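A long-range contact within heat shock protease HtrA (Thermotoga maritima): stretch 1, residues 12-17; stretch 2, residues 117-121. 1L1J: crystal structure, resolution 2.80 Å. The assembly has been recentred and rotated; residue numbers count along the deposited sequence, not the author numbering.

Stretch 1, residues 12-17: ACAPAV
Stretch 2 117-121: FPYLE

Packing of a short helical turn against an extended segment in heat shock protease HtrA from Thermotoga maritima. The two stretches belong to one chain, and their touching residues lie at least 102 positions apart in sequence. No hydrogen bond crosses between them; the contact is made by van der Waals packing and buries 243 Å², both sides summed.

Stretch 1 enters as helix at Ala12 and Cys13 (phi/psi -85/-36 and -101/-14), passes through a 3-10 segment at Ala14, Pro15 and Ala16 (-56/-48, -60/-4, -110/-1), and opens to extended geometry at Val17 (-95/119). Two backbone hydrogen bonds hold the turn: Ala16 N donates to Cys13 O at 3.1 Å, and Val17 N to Ala14 O at 2.9 Å. Stretch 2 has extended torsions throughout, from Phe117 (-102/169) through Pro118 (-81/150), Tyr119 (-146/157) and Leu120 (-96/158) to Glu121 (-109/151). The register runs in opposite senses: Cys13 CA lies 6.6 Å from Leu120 CA, and Ala16 CA lies 5.5 Å from Pro118 CA.

Ala16 is the hub of stretch 1. Its CA-to-CB bond points toward stretch 2, and its single methyl meets three successive residues: Ala16 CB is 3.8 Å from Pro118 O, 4.2 Å from Tyr119 CA and 3.7 Å from Leu120 CD1. So short a side chain lets the two backbones come close here, and Ala16 is buried.

Leu120 gives up the most surface, 77 Å². Its CA-to-CB bond runs sideways, but chi1 of -72° (m) brings the end of the side chain nearer to stretch 1. Chi2 of -10° lies between the usual wells, so CD1 nearly eclipses CA about the CB-CG bond; in this pose Leu120 CD1 reaches both Ala16 CB and Cys13 CB. Cys13 is buried too, with CA-to-CB sideways and chi1 of -47° (m); Cys13 CB is the nearest atom to the leucine methyl, at 3.6 Å from Leu120 CD1, with SG a little farther off.

Pro118 points its CA-to-CB bond toward stretch 1, and its ring, C-gamma endo, packs over the end of the turn. Pro118 CG is 3.4 Å from Pro15 O, a close contact but not a hydrogen bond, since a carbon meets the carbonyl, and 4.4 Å from Ala16 CB. The compact ring adds apolar cover without a long flexible chain. The CA-to-CB bond of Pro15, also C-gamma endo, runs sideways, and the residue touches through its carbonyl oxygen; the nearest approach of its side chain is Pro15 CB to Pro118 CG, 4.8 Å.

The remaining side chains leave the interface clear. Tyr119, chi1 61° (p) and chi2 111°, directs CA-to-CB away and is exposed; its closest approach to stretch 1 is through CA. Phe117 starts sideways, but chi1 of -53° (m) leads the ring away, and chi2 of -77° sets its plane. The CA-to-CB bonds of Ala14 and Val17 (chi1 -168°, t) also point away, though both residues are buried, and Glu121 (chi1 m, chi2 t, chi3 -56°) is exposed and out of reach.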

ATOM      1  N   ALA A  12      -8.373  -8.368 -12.080  1.00 51.02           N
ATOM      2  CA  ALA A  12      -8.450  -7.062 -12.715  1.00 51.27           C
ATOM      3  C   ALA A  12      -7.521  -6.006 -12.150  1.00 51.91           C
ATOM      4  O   ALA A  12      -7.009  -5.185 -12.899  1.00 53.39           O
ATOM      5  CB  ALA A  12      -9.878  -6.544 -12.667  1.00 50.79           C
ATOM      6  N   CYS A  13      -7.296  -6.017 -10.841  1.00 51.60           N
ATOM      7  CA  CYS A  13      -6.458  -4.993 -10.234  1.00 50.65           C
ATOM      8  C   CYS A  13      -5.027  -5.387  -9.901  1.00 51.16           C
ATOM      9  O   CYS A  13      -4.184  -4.523  -9.643  1.00 51.93           O
ATOM     10  CB  CYS A  13      -7.149  -4.465  -8.986  1.00 49.94           C
ATOM     11  SG  CYS A  13      -8.891  -4.075  -9.273  1.00 49.80           S
ATOM     12  N   ALA A  14      -4.739  -6.679  -9.918  1.00 50.97           N
ATOM     13  CA  ALA A  14      -3.393  -7.150  -9.603  1.00 52.09           C
ATOM     14  C   ALA A  14      -2.265  -6.543 -10.458  1.00 52.35           C
ATOM     15  O   ALA A  14      -1.250  -6.081  -9.932  1.00 52.66           O
ATOM     16  CB  ALA A  14      -3.351  -8.672  -9.703  1.00 52.73           C
ATOM     17  N   PRO A  15      -2.435  -6.524 -11.789  1.00 51.79           N
ATOM     18  CA  PRO A  15      -1.398  -5.973 -12.657  1.00 51.20           C
ATOM     19  C   PRO A  15      -1.049  -4.508 -12.426  1.00 51.46           C
ATOM     20  O   PRO A  15      -0.123  -3.991 -13.042  1.00 52.92           O
ATOM     21  CB  PRO A  15      -1.949  -6.240 -14.048  1.00 50.03           C
ATOM     22  CG  PRO A  15      -3.392  -6.055 -13.852  1.00 52.11           C
ATOM     23  CD  PRO A  15      -3.652  -6.811 -12.567  1.00 52.55           C
ATOM     24  N   ALA A  16      -1.768  -3.840 -11.529  1.00 51.33           N
ATOM     25  CA  ALA A  16      -1.491  -2.432 -11.244  1.00 49.95           C
ATOM     26  C   ALA A  16      -0.892  -2.248  -9.845  1.00 50.67           C
ATOM     27  O   ALA A  16      -0.575  -1.117  -9.435  1.00 49.81           O
ATOM     28  CB  ALA A  16      -2.772  -1.605 -11.380  1.00 48.91           C
ATOM     29  N   VAL A  17      -0.737  -3.359  -9.115  1.00 50.15           N
ATOM     30  CA  VAL A  17      -0.177  -3.323  -7.757  1.00 48.38           C
ATOM     31  C   VAL A  17       1.324  -3.608  -7.827  1.00 47.46           C
ATOM     32  O   VAL A  17       1.736  -4.679  -8.249  1.00 46.35           O
ATOM     33  CB  VAL A  17      -0.867  -4.358  -6.848  1.00 47.08           C
ATOM     34  CG1 VAL A  17      -0.497  -4.099  -5.404  1.00 45.53           C
ATOM     35  CG2 VAL A  17      -2.376  -4.289  -7.035  1.00 45.16           C
ATOM     36  N   PHE A 117       0.575   2.880 -18.386  1.00 76.77           N
ATOM     37  CA  PHE A 117       0.388   1.740 -17.496  1.00 71.68           C
ATOM     38  C   PHE A 117      -1.060   1.479 -17.110  1.00 68.96           C
ATOM     39  O   PHE A 117      -1.954   2.286 -17.392  1.00 68.69           O
ATOM     40  CB  PHE A 117       1.175   1.978 -16.213  1.00 71.12           C
ATOM     41  CG  PHE A 117       2.616   2.304 -16.437  1.00 71.12           C
ATOM     42  CD1 PHE A 117       3.526   1.309 -16.765  1.00 71.30           C
ATOM     43  CD2 PHE A 117       3.070   3.610 -16.306  1.00 71.44           C
ATOM     44  CE1 PHE A 117       4.875   1.609 -16.957  1.00 72.22           C
ATOM     45  CE2 PHE A 117       4.417   3.920 -16.498  1.00 72.06           C
ATOM     46  CZ  PHE A 117       5.321   2.916 -16.824  1.00 71.34           C
ATOM     47  N   PRO A 118      -1.315   0.323 -16.478  1.00 66.87           N
ATOM     48  CA  PRO A 118      -2.667  -0.033 -16.033  1.00 64.40           C
ATOM     49  C   PRO A 118      -2.877   0.719 -14.719  1.00 62.16           C
ATOM     50  O   PRO A 118      -1.916   0.976 -13.989  1.00 59.44           O
ATOM     51  CB  PRO A 118      -2.581  -1.543 -15.838  1.00 64.76           C
ATOM     52  CG  PRO A 118      -1.148  -1.743 -15.427  1.00 65.36           C
ATOM     53  CD  PRO A 118      -0.416  -0.844 -16.391  1.00 65.86           C
ATOM     54  N   TYR A 119      -4.115   1.077 -14.411  1.00 61.04           N
ATOM     55  CA  TYR A 119      -4.357   1.828 -13.188  1.00 60.98           C
ATOM     56  C   TYR A 119      -5.680   1.510 -12.520  1.00 59.99           C
ATOM     57  O   TYR A 119      -6.623   1.040 -13.163  1.00 58.57           O
ATOM     58  CB  TYR A 119      -4.312   3.320 -13.490  1.00 62.22           C
ATOM     59  CG  TYR A 119      -5.370   3.728 -14.476  1.00 63.77           C
ATOM     60  CD1 TYR A 119      -6.445   4.524 -14.083  1.00 64.18           C
ATOM     61  CD2 TYR A 119      -5.327   3.279 -15.801  1.00 64.16           C
ATOM     62  CE1 TYR A 119      -7.457   4.867 -14.988  1.00 64.81           C
ATOM     63  CE2 TYR A 119      -6.330   3.611 -16.709  1.00 64.12           C
ATOM     64  CZ  TYR A 119      -7.393   4.405 -16.297  1.00 64.57           C
ATOM     65  OH  TYR A 119      -8.385   4.747 -17.190  1.00 65.82           O
ATOM     66  N   LEU A 120      -5.734   1.793 -11.218  1.00 58.52           N
ATOM     67  CA  LEU A 120      -6.935   1.577 -10.424  1.00 56.27           C
ATOM     68  C   LEU A 120      -7.731   2.877 -10.340  1.00 55.07           C
ATOM     69  O   LEU A 120      -7.192   3.953 -10.538  1.00 54.88           O
ATOM     70  CB  LEU A 120      -6.564   1.108  -9.010  1.00 55.36           C
ATOM     71  CG  LEU A 120      -6.017  -0.302  -8.742  1.00 53.64           C
ATOM     72  CD1 LEU A 120      -6.161  -1.168  -9.982  1.00 51.51           C
ATOM     73  CD2 LEU A 120      -4.567  -0.218  -8.301  1.00 51.16           C
ATOM     74  N   GLU A 121      -9.019   2.773 -10.053  1.00 56.08           N
ATOM     75  CA  GLU A 121      -9.856   3.953  -9.928  1.00 57.36           C
ATOM     76  C   GLU A 121     -10.233   4.160  -8.468  1.00 57.09           C
ATOM     77  O   GLU A 121     -10.313   3.208  -7.697  1.00 57.74           O
ATOM     78  CB  GLU A 121     -11.114   3.791 -10.770  1.00 59.44           C
ATOM     79  CG  GLU A 121     -10.827   3.435 -12.215  1.00 65.24           C
ATOM     80  CD  GLU A 121     -12.070   3.495 -13.090  1.00 68.72           C
ATOM     81  OE1 GLU A 121     -13.065   2.799 -12.766  1.00 69.99           O
ATOM     82  OE2 GLU A 121     -12.048   4.242 -14.098  1.00 69.01           O
TER